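Sugar kinase, pfkB family (Thermotoga maritima, PDB 2AJR) probably phosphorylates a sugar phosphate with ATP, as a magnesium-binding member of the pfkB carbohydrate kinase family related to 1-phosphofructokinase. Local coordinates at residues T18-L23 with E103-I108. Sequence-based numbering, arbitrary orientation.
With ACT (acetate ion), chain D.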
ATOM      1  N   THR A  18      20.991   2.771   5.984  1.00 30.56           N
ATOM      2  CA  THR A  18      19.541   2.952   6.059  1.00 30.66           C
ATOM      3  C   THR A  18      19.007   1.767   6.843  1.00 29.80           C
ATOM      4  O   THR A  18      18.711   0.719   6.282  1.00 32.77           O
ATOM      5  CB  THR A  18      18.906   2.951   4.649  1.00 32.48           C
ATOM      6  OG1 THR A  18      19.567   3.920   3.826  1.00 36.35           O
ATOM      7  CG2 THR A  18      17.418   3.230   4.722  1.00 27.85           C
ATOM      8  N   LEU A  19      18.914   1.907   8.151  1.00 29.84           N
ATOM      9  CA  LEU A  19      18.533   0.788   8.977  1.00 29.03           C
ATOM     10  C   LEU A  19      17.098   0.374   8.722  1.00 29.66           C
ATOM     11  O   LEU A  19      16.743  -0.787   8.957  1.00 30.88           O
ATOM     12  CB  LEU A  19      18.770   1.100  10.453  1.00 27.49           C
ATOM     13  CG  LEU A  19      20.248   1.282  10.820  1.00 28.22           C
ATOM     14  CD1 LEU A  19      20.434   1.231  12.326  1.00 22.39           C
ATOM     15  CD2 LEU A  19      21.129   0.231  10.144  1.00 20.33           C
ATOM     16  N   ASN A  20      16.288   1.309   8.226  1.00 30.86           N
ATOM     17  CA  ASN A  20      14.865   1.069   7.974  1.00 30.61           C
ATOM     18  C   ASN A  20      14.454   1.470   6.544  1.00 31.09           C
ATOM     19  O   ASN A  20      13.717   2.423   6.349  1.00 30.57           O
ATOM     20  CB  ASN A  20      14.042   1.827   9.016  1.00 29.43           C
ATOM     21  CG  ASN A  20      12.629   1.242   9.213  1.00 34.95           C
ATOM     22  OD1 ASN A  20      12.287   0.201   8.655  1.00 30.13           O
ATOM     23  ND2 ASN A  20      11.807   1.930  10.021  1.00 32.88           N
ATOM     24  N   PRO A  21      14.905   0.717   5.539  1.00 32.41           N
ATOM     25  CA  PRO A  21      14.557   1.052   4.162  1.00 33.64           C
ATOM     26  C   PRO A  21      13.083   0.927   3.882  1.00 34.01           C
ATOM     27  O   PRO A  21      12.369   0.277   4.640  1.00 35.31           O
ATOM     28  CB  PRO A  21      15.269  -0.028   3.343  1.00 33.68           C
ATOM     29  CG  PRO A  21      16.279  -0.609   4.250  1.00 34.78           C
ATOM     30  CD  PRO A  21      15.696  -0.521   5.608  1.00 32.35           C
ATOM     31  N   ALA A  22      12.629   1.511   2.775  1.00 33.94           N
ATOM     32  CA  ALA A  22      11.235   1.355   2.376  1.00 33.32           C
ATOM     33  C   ALA A  22      11.093   1.309   0.864  1.00 34.48           C
ATOM     34  O   ALA A  22      11.921   1.850   0.152  1.00 37.65           O
ATOM     35  CB  ALA A  22      10.395   2.469   2.963  1.00 30.89           C
ATOM     36  N   LEU A  23      10.064   0.620   0.387  1.00 34.29           N
ATOM     37  CA  LEU A  23       9.540   0.835  -0.950  1.00 35.39           C
ATOM     38  C   LEU A  23       8.507   1.948  -0.872  1.00 35.50           C
ATOM     39  O   LEU A  23       7.553   1.858  -0.118  1.00 38.75           O
ATOM     40  CB  LEU A  23       8.869  -0.428  -1.474  1.00 36.22           C
ATOM     41  CG  LEU A  23       9.858  -1.500  -1.890  1.00 40.21           C
ATOM     42  CD1 LEU A  23       9.167  -2.841  -1.992  1.00 45.55           C
ATOM     43  CD2 LEU A  23      10.484  -1.099  -3.210  1.00 39.53           C
ATOM     44  N   GLU A 103       9.222  -8.410   6.588  1.00 39.50           N
ATOM     45  CA  GLU A 103       9.097  -7.609   5.381  1.00 38.92           C
ATOM     46  C   GLU A 103       9.686  -6.207   5.499  1.00 36.03           C
ATOM     47  O   GLU A 103       9.424  -5.492   6.466  1.00 37.24           O
ATOM     48  CB  GLU A 103       7.626  -7.502   4.990  1.00 39.30           C
ATOM     49  CG  GLU A 103       7.009  -8.838   4.567  1.00 44.05           C
ATOM     50  CD  GLU A 103       7.452  -9.320   3.177  1.00 41.76           C
ATOM     51  OE1 GLU A 103       7.751  -8.467   2.319  1.00 47.23           O
ATOM     52  OE2 GLU A 103       7.482 -10.553   2.951  1.00 42.62           O
ATOM     53  N   THR A 104      10.478  -5.820   4.505  1.00 31.56           N
ATOM     54  CA  THR A 104      10.827  -4.433   4.332  1.00 31.01           C
ATOM     55  C   THR A 104       9.531  -3.640   4.139  1.00 32.56           C
ATOM     56  O   THR A 104       8.647  -4.054   3.403  1.00 33.76           O
ATOM     57  CB  THR A 104      11.737  -4.234   3.130  1.00 30.65           C
ATOM     58  OG1 THR A 104      13.021  -4.808   3.410  1.00 28.51           O
ATOM     59  CG2 THR A 104      11.897  -2.727   2.821  1.00 30.71           C
ATOM     60  N   ARG A 105       9.412  -2.502   4.800  1.00 31.33           N
ATOM     61  CA  ARG A 105       8.156  -1.774   4.784  1.00 32.74           C
ATOM     62  C   ARG A 105       7.824  -1.179   3.423  1.00 34.38           C
ATOM     63  O   ARG A 105       8.708  -0.829   2.659  1.00 34.09           O
ATOM     64  CB  ARG A 105       8.176  -0.680   5.843  1.00 32.36           C
ATOM     65  CG  ARG A 105       9.132   0.476   5.566  1.00 27.06           C
ATOM     66  CD  ARG A 105       9.731   0.921   6.847  1.00 31.30           C
ATOM     67  NE  ARG A 105      10.668   2.035   6.732  1.00 36.11           N
ATOM     68  CZ  ARG A 105      10.388   3.300   7.038  1.00 32.86           C
ATOM     69  NH1 ARG A 105       9.184   3.649   7.454  1.00 37.40           N
ATOM     70  NH2 ARG A 105      11.315   4.233   6.897  1.00 35.52           N
ATOM     71  N   GLU A 106       6.546  -1.094   3.101  1.00 38.41           N
ATOM     72  CA  GLU A 106       6.129  -0.324   1.945  1.00 39.91           C
ATOM     73  C   GLU A 106       5.393   0.876   2.506  1.00 39.16           C
ATOM     74  O   GLU A 106       4.398   0.708   3.200  1.00 39.41           O
ATOM     75  CB  GLU A 106       5.237  -1.131   0.999  1.00 38.78           C
ATOM     76  CG  GLU A 106       4.818  -0.341  -0.279  1.00 43.84           C
ATOM     77  CD  GLU A 106       3.869  -1.096  -1.251  1.00 46.07           C
ATOM     78  OE1 GLU A 106       2.986  -1.849  -0.781  1.00 61.33           O
ATOM     79  OE2 GLU A 106       3.987  -0.906  -2.492  1.00 61.34           O
ATOM     80  N   ASN A 107       5.907   2.080   2.243  1.00 37.73           N
ATOM     81  CA  ASN A 107       5.222   3.315   2.611  1.00 35.85           C
ATOM     82  C   ASN A 107       4.377   3.825   1.463  1.00 36.52           C
ATOM     83  O   ASN A 107       4.664   3.549   0.294  1.00 37.64           O
ATOM     84  CB  ASN A 107       6.221   4.390   3.044  1.00 34.81           C
ATOM     85  CG  ASN A 107       6.932   4.027   4.328  1.00 35.45           C
ATOM     86  OD1 ASN A 107       6.522   3.110   5.044  1.00 34.33           O
ATOM     87  ND2 ASN A 107       8.011   4.720   4.613  1.00 31.49           N
ATOM     88  N   ILE A 108       3.343   4.583   1.807  1.00 35.73           N
ATOM     89  CA  ILE A 108       2.392   5.090   0.819  1.00 35.68           C
ATOM     90  C   ILE A 108       2.305   6.610   0.900  1.00 35.52           C
ATOM     91  O   ILE A 108       2.128   7.163   1.973  1.00 38.15           O
ATOM     92  CB  ILE A 108       1.001   4.450   1.026  1.00 35.35           C
ATOM     93  CG1 ILE A 108       1.077   2.947   0.700  1.00 34.25           C
ATOM     94  CG2 ILE A 108      -0.034   5.140   0.167  1.00 31.80           C
ATOM     95  CD1 ILE A 108      -0.122   2.154   1.106  1.00 34.86           C
TER
HETATM   96  C   ACT D 321      11.193   7.627   2.738  1.00 39.16           C
HETATM   97  O   ACT D 321      10.119   6.922   2.942  1.00 36.56           O
HETATM   98  OXT ACT D 321      11.558   7.865   1.539  1.00 39.69           O
HETATM   99  CH3 ACT D 321      12.058   8.132   3.858  1.00 32.50           C
HETATM  100  O   HOH W   1      12.094  -1.497   6.343  1.00 25.85           O
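Thr-104 sets its methyl CG2 against the backbone carbonyl of Pro-21, 3.5 Å from the O, while its hydroxyl OG1 bonds to the backbone N of Gly-75. The CG of Arg-105 stands between the backbone N and the carbonyl carbon (chi1 69°) and packs on Ala-22 CB at 3.5 Å. Farther out, NE and NH2 grip one atom side-on, the backbone O of Asn-20, at 3.1 Å from each nitrogen to that O; this oxygen lies in the guanidinium plane. The amide of Asn-20 stacks over one face of the guanidinium, the two planes 23° apart, and its ND2 bonds to Pro-124 O. NH1 reaches Phe-123 O. An alanine in place of Arg-105 would probably leave Asn-20 O without its two guanidinium donors and the Asn-20 side-chain amide without its stacking partner. Parallel strand pairing then begins: Leu-23 N donates to Arg-105 O (3.0 Å), and Asn-107 N to Leu-23 O (2.9 Å). Between these bonds Glu-106 pairs with Leu-23, its carboxylate forming a salt bridge with Arg-25 of the second subunit. Asn-107 ND2 approaches Ala-22 CB, and its OD1 takes Phe-123 N. The contact thus joins neighbouring strands 22-28 and 105-112 of the four-stranded sheet, consistent with the lid of ribokinase-like kinases, where the chain leaves strand 14-18 of the large sheet, with Leu-23 and Thr-104 packed on helix 76-89.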